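Local coordinates for protein N5-carboxyaminoimidazole ribonucleotide synthetase (Bacillus anthracis, PDB 3QFF) that catalyses the ATP-dependent carboxylation of 5-aminoimidazole ribonucleotide, probably with bicarbonate, to give N5-carboxyaminoimidazole ribonucleotide in purine biosynthesis, at residues 64-70 with 89-94; 77-81 with 98-102. Residue numbers count along the deposited sequence, not the author numbering.

Contact 1: residues 64-70 with 89-94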
loop_
_atom_site.group_PDB
_atom_site.type_symbol
_atom_site.label_atom_id
_atom_site.label_comp_id
_atom_site.label_asym_id
_atom_site.label_seq_id
_atom_site.Cartn_x
_atom_site.Cartn_y
_atom_site.Cartn_z
ATOM N N ASP A 64 -23.831 -2.500 -19.466
ATOM C CA ASP A 64 -25.171 -1.975 -19.785
ATOM C C ASP A 64 -26.296 -2.887 -19.289
ATOM O O ASP A 64 -27.475 -2.636 -19.558
ATOM C CB ASP A 64 -25.322 -1.706 -21.295
ATOM C CG ASP A 64 -25.099 -2.955 -22.138
ATOM O OD1 ASP A 64 -25.022 -2.826 -23.374
ATOM O OD2 ASP A 64 -24.996 -4.069 -21.572
ATOM N N ASP A 65 -25.922 -3.940 -18.560
ATOM C CA ASP A 65 -26.863 -4.912 -18.016
ATOM C C ASP A 65 -27.423 -4.370 -16.698
ATOM O O ASP A 65 -26.809 -4.540 -15.633
ATOM C CB ASP A 65 -26.139 -6.258 -17.834
ATOM C CG ASP A 65 -27.032 -7.364 -17.282
ATOM O OD1 ASP A 65 -26.550 -8.517 -17.220
ATOM O OD2 ASP A 65 -28.189 -7.099 -16.895
ATOM N N LEU A 66 -28.578 -3.705 -16.775
ATOM C CA LEU A 66 -29.126 -2.987 -15.618
ATOM C C LEU A 66 -29.403 -3.899 -14.417
ATOM O O LEU A 66 -29.158 -3.500 -13.294
ATOM C CB LEU A 66 -30.358 -2.133 -15.978
ATOM C CG LEU A 66 -31.161 -1.486 -14.827
ATOM C CD1 LEU A 66 -30.346 -0.465 -14.021
ATOM C CD2 LEU A 66 -32.447 -0.851 -15.335
ATOM N N LYS A 67 -29.877 -5.120 -14.667
ATOM C CA LYS A 67 -30.093 -6.113 -13.606
ATOM C C LYS A 67 -28.810 -6.426 -12.827
ATOM O O LYS A 67 -28.834 -6.543 -11.602
ATOM C CB LYS A 67 -30.684 -7.418 -14.165
ATOM C CG LYS A 67 -31.967 -7.251 -14.993
ATOM C CD LYS A 67 -33.235 -7.310 -14.160
ATOM C CE LYS A 67 -34.389 -7.902 -14.985
ATOM N NZ LYS A 67 -35.717 -7.500 -14.450
ATOM N N ALA A 68 -27.700 -6.580 -13.537
ATOM C CA ALA A 68 -26.412 -6.851 -12.885
ATOM C C ALA A 68 -25.927 -5.630 -12.096
ATOM O O ALA A 68 -25.476 -5.770 -10.967
ATOM C CB ALA A 68 -25.374 -7.285 -13.909
ATOM N N ILE A 69 -26.027 -4.445 -12.697
ATOM C CA ILE A 69 -25.729 -3.177 -12.023
ATOM C C ILE A 69 -26.546 -3.077 -10.717
ATOM O O ILE A 69 -26.027 -2.664 -9.670
ATOM C CB ILE A 69 -26.031 -1.951 -12.958
ATOM C CG1 ILE A 69 -24.963 -1.796 -14.060
ATOM C CG2 ILE A 69 -26.166 -0.643 -12.162
ATOM C CD1 ILE A 69 -23.558 -1.496 -13.539
ATOM N N GLN A 70 -27.819 -3.470 -10.803
ATOM C CA GLN A 70 -28.714 -3.489 -9.656
ATOM C C GLN A 70 -28.250 -4.479 -8.602
ATOM O O GLN A 70 -28.302 -4.177 -7.416
ATOM C CB GLN A 70 -30.159 -3.785 -10.087
ATOM C CG GLN A 70 -30.864 -2.552 -10.652
ATOM C CD GLN A 70 -32.186 -2.859 -11.335
ATOM O OE1 GLN A 70 -32.529 -4.014 -11.574
ATOM N NE2 GLN A 70 -32.931 -1.811 -11.659
ATOM N N ARG A 89 -29.431 5.566 -18.061
ATOM C CA ARG A 89 -30.441 4.830 -17.280
ATOM C C ARG A 89 -29.840 4.088 -16.078
ATOM O O ARG A 89 -30.473 3.991 -15.027
ATOM C CB ARG A 89 -31.311 3.891 -18.141
ATOM C CG ARG A 89 -30.584 2.747 -18.832
ATOM C CD ARG A 89 -31.483 2.060 -19.828
ATOM N NE ARG A 89 -32.542 1.262 -19.203
ATOM C CZ ARG A 89 -32.547 -0.069 -19.157
ATOM N NH1 ARG A 89 -31.536 -0.760 -19.676
ATOM N NH2 ARG A 89 -33.563 -0.713 -18.593
ATOM N N CYS A 90 -28.621 3.584 -16.246
ATOM C CA CYS A 90 -27.899 2.899 -15.181
ATOM C C CYS A 90 -27.342 3.908 -14.178
ATOM O O CYS A 90 -27.439 3.684 -12.972
ATOM C CB CYS A 90 -26.783 2.007 -15.760
ATOM S SG CYS A 90 -27.380 0.517 -16.675
ATOM N N LEU A 91 -26.792 5.029 -14.666
ATOM C CA LEU A 91 -26.289 6.084 -13.766
ATOM C C LEU A 91 -27.393 6.686 -12.903
ATOM O O LEU A 91 -27.195 6.866 -11.697
ATOM C CB LEU A 91 -25.563 7.199 -14.527
ATOM C CG LEU A 91 -24.157 6.903 -15.061
ATOM C CD1 LEU A 91 -23.717 8.028 -16.002
ATOM C CD2 LEU A 91 -23.155 6.724 -13.915
ATOM N N GLN A 92 -28.558 6.978 -13.508
ATOM C CA GLN A 92 -29.669 7.536 -12.739
ATOM C C GLN A 92 -30.156 6.518 -11.709
ATOM O O GLN A 92 -30.450 6.878 -10.563
ATOM C CB GLN A 92 -30.841 7.975 -13.632
ATOM C CG GLN A 92 -31.958 8.658 -12.834
ATOM C CD GLN A 92 -33.037 9.286 -13.710
ATOM O OE1 GLN A 92 -33.015 10.489 -13.971
ATOM N NE2 GLN A 92 -33.983 8.475 -14.156
ATOM N N TRP A 93 -30.245 5.252 -12.111
ATOM C CA TRP A 93 -30.707 4.235 -11.169
ATOM C C TRP A 93 -29.807 4.211 -9.922
ATOM O O TRP A 93 -30.291 4.299 -8.783
ATOM C CB TRP A 93 -30.814 2.851 -11.805
ATOM C CG TRP A 93 -31.595 1.947 -10.907
ATOM C CD1 TRP A 93 -32.958 1.770 -10.890
ATOM C CD2 TRP A 93 -31.073 1.149 -9.843
ATOM N NE1 TRP A 93 -33.308 0.890 -9.892
ATOM C CE2 TRP A 93 -32.168 0.494 -9.234
ATOM C CE3 TRP A 93 -29.778 0.914 -9.351
ATOM C CZ2 TRP A 93 -32.011 -0.384 -8.156
ATOM C CZ3 TRP A 93 -29.624 0.038 -8.275
ATOM C CH2 TRP A 93 -30.735 -0.592 -7.687
ATOM N N LEU A 94 -28.503 4.126 -10.152
ATOM C CA LEU A 94 -27.514 4.111 -9.069
ATOM C C LEU A 94 -27.591 5.354 -8.194
ATOM O O LEU A 94 -27.613 5.255 -6.961
ATOM C CB LEU A 94 -26.110 4.000 -9.651
ATOM C CG LEU A 94 -25.782 2.636 -10.239
ATOM C CD1 LEU A 94 -24.636 2.768 -11.228
ATOM C CD2 LEU A 94 -25.452 1.660 -9.118
HETATM O O HOH W 1 -28.535 0.100 -19.997
HETATM O O HOH W 2 -30.480 -3.573 -19.005
#
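Two nearly parallel helices can fit by setting the bumps of one into the hollows of the other. Here the axes of 66-70 and 89-94 diverge by only 25° and approach to 10.3 Å. The main bump is L66, lodged among R89, C90 and W93: its CD2 lies 3.4 Å from NH2 of R89, over one face of the guanidinium, while its CD1 is 4.0 Å from CB of W93. One turn on, I69 fills the dip between C90 and L94, with its CG2 3.8 Å from CG of L94. The flank of Q70 lies flat on the indole, its CG 3.4 Å from the centroid of the six-membered ring of W93, a CH-pi contact. At the N-terminal end water fills the remaining gap: one molecule joins O of D64 to NH1 of R89, another joins that NH1 to N of L66. Both helices pack on the Rossmann-like parallel sheet, where I69 and L94 meet I20 of central strand 16-20 and I69 also reaches L43 of strand 39-44.

Contact 2: residues 77-81 with 98-102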
loop_
_atom_site.group_PDB
_atom_site.type_symbol
_atom_site.label_atom_id
_atom_site.label_comp_id
_atom_site.label_asym_id
_atom_site.label_seq_id
_atom_site.Cartn_x
_atom_site.Cartn_y
_atom_site.Cartn_z
ATOM N N ASP A 77 -22.547 -0.941 0.072
ATOM C CA ASP A 77 -22.855 0.226 0.899
ATOM C C ASP A 77 -22.498 1.549 0.226
ATOM O O ASP A 77 -23.083 2.596 0.538
ATOM C CB ASP A 77 -22.167 0.071 2.247
ATOM C CG ASP A 77 -22.630 -1.197 2.964
ATOM O OD1 ASP A 77 -23.693 -1.137 3.636
ATOM O OD2 ASP A 77 -21.966 -2.247 2.814
ATOM N N VAL A 78 -21.543 1.493 -0.699
ATOM C CA VAL A 78 -21.190 2.643 -1.540
ATOM C C VAL A 78 -20.739 2.089 -2.882
ATOM O O VAL A 78 -20.095 1.031 -2.944
ATOM C CB VAL A 78 -20.111 3.582 -0.879
ATOM C CG1 VAL A 78 -18.806 2.842 -0.580
ATOM C CG2 VAL A 78 -19.845 4.845 -1.747
ATOM N N VAL A 79 -21.106 2.780 -3.954
ATOM C CA VAL A 79 -20.716 2.385 -5.311
ATOM C C VAL A 79 -19.802 3.454 -5.942
ATOM O O VAL A 79 -20.077 4.651 -5.854
ATOM C CB VAL A 79 -21.966 2.117 -6.201
ATOM C CG1 VAL A 79 -21.573 1.706 -7.637
ATOM C CG2 VAL A 79 -22.855 1.022 -5.572
ATOM N N THR A 80 -18.719 3.006 -6.567
ATOM C CA THR A 80 -17.869 3.866 -7.379
ATOM C C THR A 80 -17.604 3.155 -8.706
ATOM O O THR A 80 -18.011 2.002 -8.900
ATOM C CB THR A 80 -16.541 4.269 -6.627
ATOM O OG1 THR A 80 -15.756 5.144 -7.450
ATOM C CG2 THR A 80 -15.711 3.039 -6.266
ATOM N N TYR A 81 -16.949 3.845 -9.630
ATOM C CA TYR A 81 -16.685 3.275 -10.950
ATOM C C TYR A 81 -15.253 3.517 -11.388
ATOM O O TYR A 81 -14.651 4.546 -11.061
ATOM C CB TYR A 81 -17.624 3.908 -11.990
ATOM C CG TYR A 81 -17.479 5.417 -12.030
ATOM C CD1 TYR A 81 -18.314 6.241 -11.271
ATOM C CD2 TYR A 81 -16.466 6.015 -12.783
ATOM C CE1 TYR A 81 -18.154 7.639 -11.285
ATOM C CE2 TYR A 81 -16.295 7.393 -12.797
ATOM C CZ TYR A 81 -17.135 8.194 -12.055
ATOM O OH TYR A 81 -16.943 9.549 -12.085
ATOM N N ALA A 98 -29.191 3.605 -5.206
ATOM C CA ALA A 98 -28.034 3.123 -4.463
ATOM C C ALA A 98 -27.349 4.335 -3.855
ATOM O O ALA A 98 -27.897 5.446 -3.868
ATOM C CB ALA A 98 -27.071 2.377 -5.382
ATOM N N TYR A 99 -26.165 4.119 -3.300
ATOM C CA TYR A 99 -25.376 5.229 -2.801
ATOM C C TYR A 99 -24.170 5.474 -3.716
ATOM O O TYR A 99 -23.164 4.766 -3.637
ATOM C CB TYR A 99 -24.967 5.016 -1.332
ATOM C CG TYR A 99 -24.235 6.209 -0.773
ATOM C CD1 TYR A 99 -24.785 7.494 -0.856
ATOM C CD2 TYR A 99 -22.989 6.063 -0.171
ATOM C CE1 TYR A 99 -24.096 8.602 -0.365
ATOM C CE2 TYR A 99 -22.300 7.157 0.332
ATOM C CZ TYR A 99 -22.857 8.423 0.235
ATOM O OH TYR A 99 -22.159 9.502 0.722
ATOM N N LEU A 100 -24.315 6.468 -4.598
ATOM C CA LEU A 100 -23.292 6.878 -5.566
ATOM C C LEU A 100 -22.940 8.359 -5.311
ATOM O O LEU A 100 -23.426 9.243 -6.030
ATOM C CB LEU A 100 -23.814 6.707 -7.005
ATOM C CG LEU A 100 -22.810 6.903 -8.149
ATOM C CD1 LEU A 100 -22.125 5.586 -8.472
ATOM C CD2 LEU A 100 -23.505 7.486 -9.403
ATOM N N PRO A 101 -22.099 8.630 -4.290
ATOM C CA PRO A 101 -21.753 9.994 -3.871
ATOM C C PRO A 101 -21.087 10.836 -4.965
ATOM O O PRO A 101 -21.172 12.057 -4.909
ATOM C CB PRO A 101 -20.765 9.775 -2.706
ATOM C CG PRO A 101 -20.269 8.383 -2.852
ATOM C CD PRO A 101 -21.439 7.623 -3.440
ATOM N N GLN A 102 -20.437 10.191 -5.941
ATOM C CA GLN A 102 -19.832 10.908 -7.071
ATOM C C GLN A 102 -20.864 11.599 -7.957
ATOM O O GLN A 102 -20.566 12.628 -8.583
ATOM C CB GLN A 102 -18.978 9.977 -7.929
ATOM C CG GLN A 102 -17.616 9.673 -7.322
ATOM C CD GLN A 102 -17.003 8.449 -7.925
ATOM O OE1 GLN A 102 -17.458 7.321 -7.674
ATOM N NE2 GLN A 102 -15.982 8.646 -8.754
HETATM O O HOH W 3 -19.715 7.319 -6.275
HETATM O O HOH W 4 -14.096 7.135 -10.144
#
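The backbones of 77-81, mostly strand, and 98-102, an irregular segment following a helix, head 49° apart, so they meet closely and then part. Where they are close, N of V79 donates to O of Y99 (2.9 Å), and CA of V78 adds a CA-H...O contact to that Y99 O at 3.6 Å. Farther along, a water replaces direct pairing: it donates to O of V79 and OE1 of Q102 and accepts from N of Q102. The Q102 side chain spans the widening gap, its OE1 accepting from OG1 of T80 (2.8 Å), while a second water links its NE2 to O of Y81; that OG1 is also hydrogen-bonded to NE2 of H298 in helix 294-303. CG2 of V78 sits 3.7 Å from CD2 of Y99 and 3.6 Å from CD of P101, and CG1 of V79 lies 4.0 Å from CD1 of L100. Within this chain strand 78-81 edges the parallel sheet, pairing with strand 16-20; 98-102 lines its other edge, and I302 packs on V78 and P101.

From the N terminus, the four segments come in the order 64-70, 77-81, 89-94, 98-102, so the two contacts cross: each closes a loop that contains one segment of the other. The loop closed by contact 1 carries strand 78-81 between its helices, whereas that closed by contact 2 carries helix 88-97. Their centres lie about 12 Å apart and they touch, with CD2 of L94 4.2 Å from CG1 of V79 and O of L94 4.1 Å from CB of L100. The principle is that of an alpha/beta layer: contact 1 joins successive helices, contact 2 fastens the following segment along the edge strand, and helix 88-97 takes part in one and leads into the other.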